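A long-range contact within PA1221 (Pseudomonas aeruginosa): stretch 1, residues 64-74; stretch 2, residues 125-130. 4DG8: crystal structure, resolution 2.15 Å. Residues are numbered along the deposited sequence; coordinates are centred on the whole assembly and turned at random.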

# COMPACT_ATOMS: atom_id res chain seq x y z
N GLN A 64 9.70 -19.46 -16.71
CA GLN A 64 11.09 -19.92 -16.53
C GLN A 64 11.64 -19.68 -15.11
O GLN A 64 12.19 -20.60 -14.43
CB GLN A 64 12.00 -19.28 -17.58
CG GLN A 64 13.43 -19.79 -17.52
CD GLN A 64 14.32 -19.15 -18.56
OE1 GLN A 64 13.83 -18.47 -19.47
NE2 GLN A 64 15.62 -19.35 -18.43
N LEU A 65 11.48 -18.45 -14.64
CA LEU A 65 11.88 -18.13 -13.27
C LEU A 65 11.13 -19.03 -12.28
O LEU A 65 11.70 -19.48 -11.28
CB LEU A 65 11.62 -16.65 -12.97
CG LEU A 65 11.96 -16.21 -11.54
CD1 LEU A 65 13.39 -16.62 -11.20
CD2 LEU A 65 11.79 -14.69 -11.40
N SER A 66 9.86 -19.30 -12.55
CA SER A 66 9.07 -20.16 -11.69
C SER A 66 9.66 -21.56 -11.69
O SER A 66 9.59 -22.26 -10.68
CB SER A 66 7.59 -20.18 -12.10
OG SER A 66 6.86 -21.16 -11.38
N ASP A 67 10.25 -21.97 -12.81
CA ASP A 67 10.90 -23.27 -12.86
C ASP A 67 12.03 -23.30 -11.84
O ASP A 67 12.18 -24.27 -11.08
CB ASP A 67 11.46 -23.54 -14.25
CG ASP A 67 10.40 -23.86 -15.26
OD1 ASP A 67 9.30 -24.27 -14.84
OD2 ASP A 67 10.67 -23.71 -16.48
N TYR A 68 12.80 -22.22 -11.81
CA TYR A 68 13.85 -22.11 -10.78
C TYR A 68 13.30 -22.11 -9.31
O TYR A 68 13.78 -22.86 -8.41
CB TYR A 68 14.71 -20.87 -11.08
CG TYR A 68 15.64 -20.47 -9.96
CD1 TYR A 68 16.95 -20.94 -9.91
CD2 TYR A 68 15.21 -19.61 -8.95
CE1 TYR A 68 17.80 -20.57 -8.89
CE2 TYR A 68 16.05 -19.24 -7.93
CZ TYR A 68 17.34 -19.72 -7.90
OH TYR A 68 18.17 -19.34 -6.86
N LEU A 69 12.29 -21.28 -9.07
CA LEU A 69 11.69 -21.20 -7.74
C LEU A 69 11.16 -22.56 -7.27
O LEU A 69 11.35 -22.96 -6.12
CB LEU A 69 10.56 -20.17 -7.71
CG LEU A 69 10.93 -18.74 -8.10
CD1 LEU A 69 9.71 -17.82 -7.91
CD2 LEU A 69 12.12 -18.26 -7.27
N LEU A 70 10.48 -23.26 -8.17
CA LEU A 70 9.91 -24.55 -7.82
C LEU A 70 11.02 -25.56 -7.58
O LEU A 70 10.87 -26.46 -6.75
CB LEU A 70 8.96 -25.04 -8.90
CG LEU A 70 7.65 -24.27 -8.84
CD1 LEU A 70 6.75 -24.55 -10.04
CD2 LEU A 70 6.93 -24.51 -7.51
N GLU A 71 12.13 -25.43 -8.31
CA GLU A 71 13.25 -26.32 -8.06
C GLU A 71 13.77 -26.16 -6.63
O GLU A 71 14.07 -27.15 -5.97
CB GLU A 71 14.39 -26.11 -9.07
CG GLU A 71 15.63 -26.89 -8.67
CD GLU A 71 16.72 -26.87 -9.73
OE1 GLU A 71 17.02 -25.77 -10.26
OE2 GLU A 71 17.28 -27.96 -10.01
N HIS A 72 13.88 -24.92 -6.15
CA HIS A 72 14.27 -24.70 -4.76
C HIS A 72 13.14 -24.96 -3.75
O HIS A 72 13.37 -25.49 -2.67
CB HIS A 72 14.81 -23.29 -4.54
CG HIS A 72 16.07 -22.99 -5.30
ND1 HIS A 72 16.27 -23.40 -6.60
CD2 HIS A 72 17.18 -22.30 -4.94
CE1 HIS A 72 17.46 -22.99 -7.01
NE2 HIS A 72 18.03 -22.32 -6.02
N TYR A 73 11.92 -24.56 -4.09
CA TYR A 73 10.78 -24.72 -3.18
C TYR A 73 9.61 -25.41 -3.88
O TYR A 73 8.69 -24.76 -4.37
CB TYR A 73 10.39 -23.35 -2.57
CG TYR A 73 11.57 -22.70 -1.89
CD1 TYR A 73 11.96 -23.09 -0.61
CD2 TYR A 73 12.34 -21.74 -2.55
CE1 TYR A 73 13.05 -22.53 0.00
CE2 TYR A 73 13.45 -21.17 -1.94
CZ TYR A 73 13.80 -21.57 -0.67
OH TYR A 73 14.90 -21.02 -0.04
N PRO A 74 9.65 -26.75 -3.94
CA PRO A 74 8.69 -27.53 -4.73
C PRO A 74 7.25 -27.57 -4.18
O PRO A 74 6.32 -27.85 -4.94
CB PRO A 74 9.31 -28.94 -4.75
CG PRO A 74 10.16 -29.00 -3.51
CD PRO A 74 10.66 -27.60 -3.28
N CYS A 125 10.80 -15.79 5.43
CA CYS A 125 11.18 -15.51 4.06
C CYS A 125 12.43 -16.30 3.75
O CYS A 125 13.46 -16.11 4.39
CB CYS A 125 11.46 -14.02 3.87
SG CYS A 125 11.95 -13.57 2.18
N ARG A 126 12.33 -17.18 2.76
CA ARG A 126 13.37 -18.18 2.52
C ARG A 126 14.52 -17.67 1.65
O ARG A 126 15.64 -18.14 1.75
CB ARG A 126 12.77 -19.45 1.91
CG ARG A 126 11.53 -19.99 2.64
CD ARG A 126 11.86 -20.61 4.00
NE ARG A 126 12.59 -21.86 3.85
CZ ARG A 126 12.05 -23.03 3.51
NH1 ARG A 126 10.74 -23.11 3.27
NH2 ARG A 126 12.81 -24.11 3.40
N LEU A 127 14.20 -16.77 0.74
CA LEU A 127 15.14 -16.35 -0.27
C LEU A 127 14.73 -14.97 -0.78
O LEU A 127 13.53 -14.65 -0.85
CB LEU A 127 15.12 -17.38 -1.42
CG LEU A 127 15.96 -17.05 -2.66
CD1 LEU A 127 17.41 -16.84 -2.24
CD2 LEU A 127 15.85 -18.16 -3.69
N ILE A 128 15.70 -14.15 -1.16
CA ILE A 128 15.38 -12.83 -1.67
C ILE A 128 15.90 -12.70 -3.10
O ILE A 128 17.09 -12.90 -3.37
CB ILE A 128 15.98 -11.71 -0.80
CG1 ILE A 128 15.41 -11.75 0.62
CG2 ILE A 128 15.76 -10.33 -1.46
CD1 ILE A 128 16.15 -10.85 1.60
N LEU A 129 15.01 -12.33 -4.02
CA LEU A 129 15.40 -12.19 -5.42
C LEU A 129 15.90 -10.77 -5.63
O LEU A 129 15.13 -9.84 -5.57
CB LEU A 129 14.19 -12.44 -6.32
CG LEU A 129 13.65 -13.87 -6.25
CD1 LEU A 129 12.44 -14.01 -7.16
CD2 LEU A 129 14.76 -14.84 -6.66
N ASP A 130 17.20 -10.63 -5.89
CA ASP A 130 17.79 -9.30 -5.99
C ASP A 130 17.71 -8.84 -7.43
O ASP A 130 18.35 -9.43 -8.29
CB ASP A 130 19.26 -9.35 -5.54
CG ASP A 130 19.91 -7.97 -5.50
OD1 ASP A 130 19.36 -7.03 -6.09
OD2 ASP A 130 20.98 -7.83 -4.88

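How do the two backbones lie against each other? Residues 64-72 form the end of a helix that begins earlier in the chain, and the second stretch is a strand running nearly antiparallel to it, at 151° between their N-to-C directions. The axes come no nearer than 11.2 Å, which leaves a layer for side chains to fill. The closest CA pair, Tyr73 CA and Arg126 CA, is still 9.1 Å apart. No clear hydrogen bond crosses the gap, so shape and apolar packing do most of the work, burying 327 Å² summed over both sides.

What fills the hollow between Leu65 and Leu69? These two leucines stand one helical turn apart, and Leu129 points toward the helix. The forked end of Leu129 settles against the notch, Leu129 CD1 lying 4.3 Å from Leu65 CD2 and from Leu69 CD2, with Leu129 CD2 4.4 Å from Leu69 CD2. Leu65 points toward the strand, whereas Leu69 starts out sideways and its m, t rotamer brings its end nearer. These are loose van der Waals contacts.

How does Leu127 meet the two tyrosines? Two residues from Leu129, its side chain also points toward the helix, while Ile128 between them is out of reach, in keeping with the alternation of a strand. Leu127 CD2 sits 4.1 Å from Tyr68 OH and 4.4 Å from Tyr68 CE2, and both Leu127 CB and Leu127 CD2 lie 4.2 Å from Tyr73 CE2, so the methyl lies where both tyrosines can touch it. Both rings are oblique to the leucine, which presses against them without stacking. Within the helix, His72 ND1 makes a weak hydrogen bond to Tyr68 O at 3.1 Å, linking the imidazole to the preceding turn.

Why does Tyr73 dominate the end of the contact? It is the first residue after the helix to leave helical phi/psi, yet its N still bonds back to Leu69 O at 2.6 Å, and its CB points toward the strand. Its long ring spans much of the gap, and it has the largest covered area of any residue here, 91 Å². The ring's tip reaches the strand beside Arg126, with Tyr73 OH 3.3 Å from Arg126 CB and 3.9 Å from Leu127 CB. Arg126, in m rotamers from chi1 through chi3, folds its side chain so that Tyr73 CE1 lies over one face of the guanidinium. The tyrosine thus has the arginine's aliphatic base at its tip and the flat, charged end beside its ring.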